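Local structure of uncharacterized protein (Bacteroides vulgatus, 4QB7) at residues K56-N66 against L113-A121; G120-V128 against Y203-D211. The protein probably forms part of the tip of a fimbrium, a filamentous cell-surface appendage that mediates adhesion and biofilm formation. All coordinates share one frame; numbering follows the deposited sequence.

Contact 1. Residues K56-N66 against L113-A121. With SO4 (sulfate ion), chain D; SO4 (sulfate ion), chain H.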
# COMPACT_ATOMS: atom_id res chain seq x y z
N LYS A 56 -0.83 -8.80 28.80
CA LYS A 56 -0.16 -8.96 27.49
C LYS A 56 1.35 -9.20 27.58
O LYS A 56 1.88 -9.94 26.76
CB LYS A 56 -0.43 -7.77 26.54
CG LYS A 56 -0.01 -6.39 26.99
CD LYS A 56 -0.66 -5.31 26.18
CE LYS A 56 -0.09 -3.95 26.53
NZ LYS A 56 -0.15 -3.03 25.37
N GLY A 57 2.01 -8.57 28.54
CA GLY A 57 3.45 -8.65 28.74
C GLY A 57 4.01 -10.06 28.80
O GLY A 57 5.10 -10.28 28.26
N ASN A 58 3.28 -11.02 29.43
CA ASN A 58 3.77 -12.39 29.57
C ASN A 58 2.81 -13.42 28.93
O ASN A 58 2.84 -14.60 29.30
CB ASN A 58 4.02 -12.70 31.04
CG ASN A 58 5.00 -11.76 31.68
OD1 ASN A 58 6.22 -11.96 31.62
ND2 ASN A 58 4.50 -10.69 32.29
N THR A 59 2.01 -12.98 27.94
CA THR A 59 1.07 -13.83 27.19
C THR A 59 1.58 -14.03 25.76
O THR A 59 1.96 -13.05 25.10
CB THR A 59 -0.35 -13.25 27.19
OG1 THR A 59 -0.74 -12.97 28.53
CG2 THR A 59 -1.38 -14.21 26.60
N THR A 60 1.56 -15.29 25.29
CA THR A 60 1.96 -15.68 23.93
C THR A 60 0.69 -15.96 23.10
O THR A 60 -0.36 -16.17 23.71
CB THR A 60 2.92 -16.91 23.96
OG1 THR A 60 2.22 -18.11 24.32
CG2 THR A 60 4.15 -16.70 24.82
N PRO A 61 0.74 -16.00 21.73
CA PRO A 61 -0.48 -16.33 20.95
C PRO A 61 -0.87 -17.79 21.20
O PRO A 61 -0.69 -18.67 20.36
CB PRO A 61 -0.07 -16.05 19.50
CG PRO A 61 1.39 -16.20 19.49
CD PRO A 61 1.90 -15.77 20.83
N ASN A 62 -1.38 -18.02 22.39
CA ASN A 62 -1.67 -19.35 22.94
C ASN A 62 -2.98 -19.97 22.48
O ASN A 62 -3.24 -21.12 22.81
CB ASN A 62 -1.68 -19.25 24.46
CG ASN A 62 -2.70 -18.27 25.01
OD1 ASN A 62 -3.75 -18.04 24.43
ND2 ASN A 62 -2.44 -17.71 26.17
N PHE A 63 -3.83 -19.22 21.78
CA PHE A 63 -5.16 -19.68 21.36
C PHE A 63 -5.25 -19.90 19.86
O PHE A 63 -5.87 -20.85 19.42
CB PHE A 63 -6.22 -18.68 21.82
CG PHE A 63 -7.61 -19.23 21.80
CD1 PHE A 63 -8.04 -20.10 22.80
CD2 PHE A 63 -8.49 -18.90 20.78
CE1 PHE A 63 -9.33 -20.63 22.76
CE2 PHE A 63 -9.78 -19.42 20.75
CZ PHE A 63 -10.18 -20.30 21.73
N MSE A 64 -4.66 -19.00 19.06
CA MSE A 64 -4.60 -19.12 17.61
C MSE A 64 -3.28 -18.53 17.17
O MSE A 64 -2.93 -17.46 17.65
CB MSE A 64 -5.79 -18.40 16.90
CG MSE A 64 -7.14 -19.12 17.00
SE MSE A 64 -8.49 -18.18 15.96
CE MSE A 64 -10.01 -19.21 16.38
N TYR A 65 -2.53 -19.23 16.32
CA TYR A 65 -1.27 -18.70 15.80
C TYR A 65 -1.34 -18.77 14.29
O TYR A 65 -1.27 -19.87 13.73
CB TYR A 65 -0.01 -19.42 16.36
CG TYR A 65 1.26 -18.84 15.77
CD1 TYR A 65 1.76 -17.62 16.21
CD2 TYR A 65 1.87 -19.44 14.67
CE1 TYR A 65 2.86 -17.03 15.59
CE2 TYR A 65 2.96 -18.85 14.04
CZ TYR A 65 3.47 -17.65 14.51
OH TYR A 65 4.56 -17.09 13.90
N ASN A 66 -1.54 -17.62 13.65
CA ASN A 66 -1.67 -17.51 12.20
C ASN A 66 -2.72 -18.52 11.69
O ASN A 66 -2.46 -19.29 10.76
CB ASN A 66 -0.31 -17.69 11.49
CG ASN A 66 -0.32 -17.31 10.05
OD1 ASN A 66 -0.93 -16.32 9.67
ND2 ASN A 66 0.36 -18.08 9.22
N LEU A 113 6.27 -13.38 10.42
CA LEU A 113 5.53 -13.11 11.65
C LEU A 113 6.39 -13.33 12.88
O LEU A 113 7.36 -14.11 12.86
CB LEU A 113 4.28 -14.00 11.74
CG LEU A 113 3.29 -14.00 10.59
CD1 LEU A 113 2.28 -15.05 10.82
CD2 LEU A 113 2.58 -12.68 10.46
N SER A 114 5.99 -12.67 13.98
CA SER A 114 6.60 -12.86 15.29
C SER A 114 6.32 -14.30 15.72
O SER A 114 5.27 -14.85 15.37
CB SER A 114 6.02 -11.85 16.28
OG SER A 114 4.61 -11.86 16.23
N GLY A 115 7.28 -14.92 16.41
CA GLY A 115 7.21 -16.31 16.83
C GLY A 115 6.01 -16.73 17.65
O GLY A 115 5.37 -15.89 18.28
N GLN A 116 5.73 -18.05 17.65
CA GLN A 116 4.63 -18.68 18.37
C GLN A 116 4.80 -18.56 19.90
O GLN A 116 3.82 -18.66 20.64
CB GLN A 116 4.55 -20.16 17.97
CG GLN A 116 3.28 -20.89 18.41
CD GLN A 116 3.03 -22.16 17.64
OE1 GLN A 116 3.91 -22.67 16.91
NE2 GLN A 116 1.81 -22.68 17.77
N ASN A 117 6.03 -18.34 20.37
CA ASN A 117 6.33 -18.19 21.79
C ASN A 117 6.73 -16.74 22.13
O ASN A 117 7.25 -16.48 23.22
CB ASN A 117 7.42 -19.19 22.24
CG ASN A 117 7.03 -20.65 22.17
OD1 ASN A 117 7.78 -21.48 21.64
ND2 ASN A 117 5.86 -21.02 22.72
N ALA A 118 6.48 -15.79 21.21
CA ALA A 118 6.75 -14.37 21.46
C ALA A 118 5.65 -13.82 22.38
O ALA A 118 4.48 -14.21 22.28
CB ALA A 118 6.83 -13.58 20.16
N LYS A 119 6.02 -12.93 23.29
CA LYS A 119 5.08 -12.38 24.25
C LYS A 119 4.57 -11.02 23.78
O LYS A 119 5.28 -10.29 23.09
CB LYS A 119 5.74 -12.30 25.65
CG LYS A 119 6.05 -13.69 26.24
CD LYS A 119 7.01 -13.60 27.41
CE LYS A 119 7.45 -14.95 27.93
NZ LYS A 119 8.28 -14.82 29.17
N GLY A 120 3.35 -10.69 24.16
CA GLY A 120 2.74 -9.41 23.81
C GLY A 120 2.09 -9.41 22.45
O GLY A 120 2.03 -10.45 21.78
N ALA A 121 1.63 -8.21 22.03
CA ALA A 121 1.01 -8.00 20.72
C ALA A 121 2.00 -8.45 19.63
O ALA A 121 3.22 -8.34 19.84
CB ALA A 121 0.61 -6.55 20.53
S SO4 D . 0.95 -18.30 27.81
O1 SO4 D . 0.32 -17.03 27.56
O2 SO4 D . 1.85 -18.13 28.94
O3 SO4 D . -0.07 -19.30 28.12
O4 SO4 D . 1.73 -18.77 26.69
S SO4 H . 9.62 -18.85 18.89
O1 SO4 H . 10.59 -18.23 17.99
O2 SO4 H . 8.80 -17.78 19.49
O3 SO4 H . 8.77 -19.80 18.16
O4 SO4 H . 10.35 -19.58 19.93
O HOH W 1 2.07 -20.71 22.51

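Contact 2. Residues G120-V128 against Y203-D211. With SO4 (sulfate ion), chain Q.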
# COMPACT_ATOMS: atom_id res chain seq x y z
N GLY A 120 3.35 -10.69 24.16
CA GLY A 120 2.74 -9.41 23.81
C GLY A 120 2.09 -9.41 22.45
O GLY A 120 2.03 -10.45 21.78
N ALA A 121 1.63 -8.21 22.03
CA ALA A 121 1.01 -8.00 20.72
C ALA A 121 2.00 -8.45 19.63
O ALA A 121 3.22 -8.34 19.84
CB ALA A 121 0.61 -6.55 20.53
N PRO A 122 1.51 -9.08 18.54
CA PRO A 122 2.44 -9.60 17.52
C PRO A 122 3.12 -8.50 16.67
O PRO A 122 2.89 -7.29 16.86
CB PRO A 122 1.54 -10.51 16.68
CG PRO A 122 0.19 -9.89 16.78
CD PRO A 122 0.10 -9.36 18.18
N THR A 123 4.02 -8.94 15.77
CA THR A 123 4.73 -8.08 14.82
C THR A 123 4.77 -8.78 13.46
O THR A 123 4.54 -10.00 13.38
CB THR A 123 6.16 -7.65 15.27
OG1 THR A 123 7.07 -8.75 15.27
CG2 THR A 123 6.19 -6.95 16.61
N ILE A 124 5.04 -7.98 12.40
CA ILE A 124 5.21 -8.38 11.02
C ILE A 124 6.44 -7.70 10.47
O ILE A 124 6.55 -6.48 10.56
CB ILE A 124 3.98 -8.03 10.15
CG1 ILE A 124 2.80 -8.99 10.38
CG2 ILE A 124 4.34 -7.94 8.65
CD1 ILE A 124 1.53 -8.52 9.74
N THR A 125 7.38 -8.49 9.92
CA THR A 125 8.52 -7.99 9.17
C THR A 125 8.08 -8.09 7.71
O THR A 125 7.73 -9.18 7.22
CB THR A 125 9.80 -8.74 9.49
OG1 THR A 125 10.08 -8.54 10.87
CG2 THR A 125 10.99 -8.25 8.63
N PHE A 126 8.02 -6.93 7.03
CA PHE A 126 7.51 -6.86 5.68
C PHE A 126 8.52 -6.25 4.70
O PHE A 126 9.16 -5.24 4.99
CB PHE A 126 6.21 -6.03 5.72
CG PHE A 126 5.49 -5.82 4.41
CD1 PHE A 126 4.73 -6.84 3.84
CD2 PHE A 126 5.50 -4.58 3.78
CE1 PHE A 126 4.06 -6.65 2.64
CE2 PHE A 126 4.82 -4.39 2.58
CZ PHE A 126 4.10 -5.42 2.02
N GLU A 127 8.65 -6.90 3.52
CA GLU A 127 9.48 -6.48 2.39
C GLU A 127 8.59 -6.13 1.21
O GLU A 127 7.63 -6.85 0.93
CB GLU A 127 10.51 -7.55 2.00
CG GLU A 127 11.66 -6.97 1.19
CD GLU A 127 12.56 -7.92 0.41
OE1 GLU A 127 12.61 -9.13 0.74
OE2 GLU A 127 13.23 -7.44 -0.52
N VAL A 128 8.88 -5.02 0.56
CA VAL A 128 8.14 -4.54 -0.61
C VAL A 128 8.54 -5.39 -1.83
O VAL A 128 9.73 -5.53 -2.12
CB VAL A 128 8.36 -3.03 -0.85
CG1 VAL A 128 7.64 -2.55 -2.10
CG2 VAL A 128 7.91 -2.21 0.35
N TYR A 203 11.92 2.91 3.41
CA TYR A 203 12.24 1.52 3.75
C TYR A 203 11.79 0.58 2.66
O TYR A 203 10.69 0.76 2.10
CB TYR A 203 11.54 1.08 5.06
CG TYR A 203 11.96 1.78 6.33
CD1 TYR A 203 13.29 2.11 6.57
CD2 TYR A 203 11.04 2.03 7.35
CE1 TYR A 203 13.68 2.75 7.74
CE2 TYR A 203 11.42 2.68 8.53
CZ TYR A 203 12.74 3.03 8.72
OH TYR A 203 13.15 3.67 9.86
N ASN A 204 12.58 -0.48 2.42
CA ASN A 204 12.13 -1.53 1.51
C ASN A 204 11.75 -2.73 2.37
O ASN A 204 11.00 -3.59 1.92
CB ASN A 204 13.16 -1.87 0.45
CG ASN A 204 14.35 -2.59 0.97
OD1 ASN A 204 14.94 -2.21 1.97
ND2 ASN A 204 14.67 -3.69 0.34
N LYS A 205 12.24 -2.76 3.62
CA LYS A 205 11.98 -3.81 4.60
C LYS A 205 11.81 -3.13 5.96
O LYS A 205 12.60 -2.25 6.28
CB LYS A 205 13.11 -4.85 4.60
CG LYS A 205 12.67 -6.22 5.09
CD LYS A 205 13.83 -7.20 5.26
CE LYS A 205 13.37 -8.62 5.50
NZ LYS A 205 14.51 -9.56 5.50
N ALA A 206 10.75 -3.47 6.73
CA ALA A 206 10.48 -2.83 8.03
C ALA A 206 9.59 -3.68 8.96
O ALA A 206 8.97 -4.66 8.50
CB ALA A 206 9.85 -1.45 7.81
N VAL A 207 9.52 -3.31 10.26
CA VAL A 207 8.74 -4.06 11.25
C VAL A 207 7.46 -3.26 11.60
O VAL A 207 7.54 -2.08 11.90
CB VAL A 207 9.59 -4.41 12.51
CG1 VAL A 207 8.78 -5.16 13.57
CG2 VAL A 207 10.82 -5.23 12.12
N TYR A 208 6.30 -3.91 11.48
CA TYR A 208 5.00 -3.34 11.84
C TYR A 208 4.62 -3.92 13.19
O TYR A 208 4.61 -5.14 13.37
CB TYR A 208 3.91 -3.64 10.77
CG TYR A 208 2.52 -3.24 11.22
CD1 TYR A 208 2.07 -1.93 11.09
CD2 TYR A 208 1.65 -4.17 11.80
CE1 TYR A 208 0.80 -1.55 11.55
CE2 TYR A 208 0.40 -3.79 12.29
CZ TYR A 208 -0.02 -2.48 12.16
OH TYR A 208 -1.25 -2.15 12.66
N LYS A 209 4.30 -3.03 14.14
CA LYS A 209 3.95 -3.39 15.50
C LYS A 209 2.46 -3.29 15.73
O LYS A 209 1.88 -2.21 15.55
CB LYS A 209 4.70 -2.48 16.49
CG LYS A 209 6.21 -2.58 16.51
CD LYS A 209 6.70 -1.93 17.79
CE LYS A 209 7.31 -0.54 17.70
NZ LYS A 209 6.56 0.43 16.86
N PHE A 210 1.83 -4.40 16.15
CA PHE A 210 0.41 -4.44 16.44
C PHE A 210 0.09 -3.74 17.77
O PHE A 210 -1.07 -3.40 18.00
CB PHE A 210 -0.07 -5.89 16.48
CG PHE A 210 -0.35 -6.50 15.14
CD1 PHE A 210 0.68 -7.03 14.38
CD2 PHE A 210 -1.64 -6.58 14.64
CE1 PHE A 210 0.41 -7.65 13.15
CE2 PHE A 210 -1.90 -7.17 13.41
CZ PHE A 210 -0.88 -7.71 12.68
N ASP A 211 1.09 -3.56 18.65
CA ASP A 211 0.85 -2.90 19.92
C ASP A 211 0.37 -1.44 19.74
O ASP A 211 -0.54 -1.03 20.43
CB ASP A 211 2.09 -2.93 20.82
CG ASP A 211 1.76 -2.69 22.30
OD1 ASP A 211 0.97 -3.53 22.90
OD2 ASP A 211 2.25 -1.67 22.86
S SO4 Q . 12.19 4.06 13.34
O1 SO4 Q . 12.62 5.46 13.24
O2 SO4 Q . 13.32 3.19 13.72
O3 SO4 Q . 11.13 3.95 14.34
O4 SO4 Q . 11.66 3.66 12.04
O HOH W 2 2.24 -5.98 23.66
O HOH W 3 3.60 -5.14 18.58

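Contact 1. Residues K56-N66 against L113-A121
Tyr65 and Gly120 each make a hydrogen bond across this contact. Tyr65 OH donates to Ser114 O at 2.8 Å, reaching the oxygen from above its carbonyl plane, while the oxygen sits at the ring edge. Gly120 N donates to Thr59 O at 2.9 Å.

Packing centres on the same tyrosine. With CG anti to the backbone N in both residues (chi1 179° in Tyr65, -168° in Gln116), the extended glutamine chain runs over one ring face; its CB stands 4.1 Å from the centroid of the Tyr65 ring, a CH-pi contact, its amide plane turned about 20° from the ring plane. The ring of Pro61, centre of an inverse gamma turn, lies against the carbonyls of Gln116 and Ala118, and Leu113 CD1 packs 3.5 Å from Asn66 CG. The extended Lys119 chain runs beside Gly57 and Thr60, its CG 3.8 Å from Thr60 CG2.

Water and sulfate add polar links: one water joins Thr60 OG1 to Gln116 O, and two sulfates, probably from the crystallisation liquor, bind Thr60 with Asn62 and, separately, Asn117 N.

The loop entering strand 64-72 thus meets the Gly115-Ala118 type I turn between strands 111-113 and 123-127, beside strand 40-47 and strand 90-97, whose Tyr96 bonds Asn66 OD1.

Contact 2. Residues G120-V128 against Y203-D211
Phe210 packs against Pro122 and Ile124 at the tight end of this contact. Its CG lies anti to the carbonyl carbon (chi1 -81°), which turns the ring toward Pro122 and Ile124: Pro122 CG sits over one face, 4.1 Å from the centroid of the Phe210 ring, in a CH-pi contact, and Tyr208 CE2 stands over the opposite face. Ile124 meets the ring edge, its CD1 3.7 Å from Phe210 CE1. An alanine in place of Phe210 would probably leave Pro122 CG, Tyr208 CE2 and the Ile124 tip without the ring they pack on, opening a gap at this end of the strand pair.

Strands 123-127 and 206-209 form an antiparallel beta ladder, their axes 4.6 Å apart. Ile124 pairs with Tyr208 and Phe126 with Ala206 as hydrogen-bonded pairs; Tyr208 N to Ile124 O, at 2.7 Å, is nearly straight. Backbone hydrogen bonds continue at either end, Phe210 N to Pro122 O and Val128 N to Asn204 O. Strand 111-113 borders 123-127 on its other edge, and Trp215 of strand 214-217 touches Phe126 and Ala206.

The face carrying Thr123, Thr125, Glu127, Lys205 and Val207 is looser and only partly buried. Thr125 OG1 lies 3.6 Å from Val207 CG2, and the methyl of Thr125 reaches Lys205 CE at 3.9 Å. Glu127 and Lys205 cross aliphatic parts, yet Glu127 OE1 and Lys205 NZ remain 5.1 Å apart. Beyond the ladder, one water bridges Ala121 N to Asp211 OD1, which also makes a salt bridge with Lys56, and another links Pro122 O with Asp211 N.

The centres of contacts 1 and 2 lie about 15 Å apart, on the same side of the chain's centre and both in the fimbrillin-like region. Contact 1 comes first along the chain, and Gly120 and Ala121 belong to both: the loop after strand 111-113 runs directly into strand 123-127. The contacts also touch through a probable hydrogen bond between Ser114 OG and Thr123 N and packing of Leu113 on Ile124. Segment 56-66 leads into strand 64-72 of the large mixed sheet, whereas contact 2 lies in the five-stranded antiparallel sheet; contact 1 joins the loop entering the mixed sheet to the antiparallel sheet that contact 2 builds, and the Lys56-Asp211 salt bridge adds a second link.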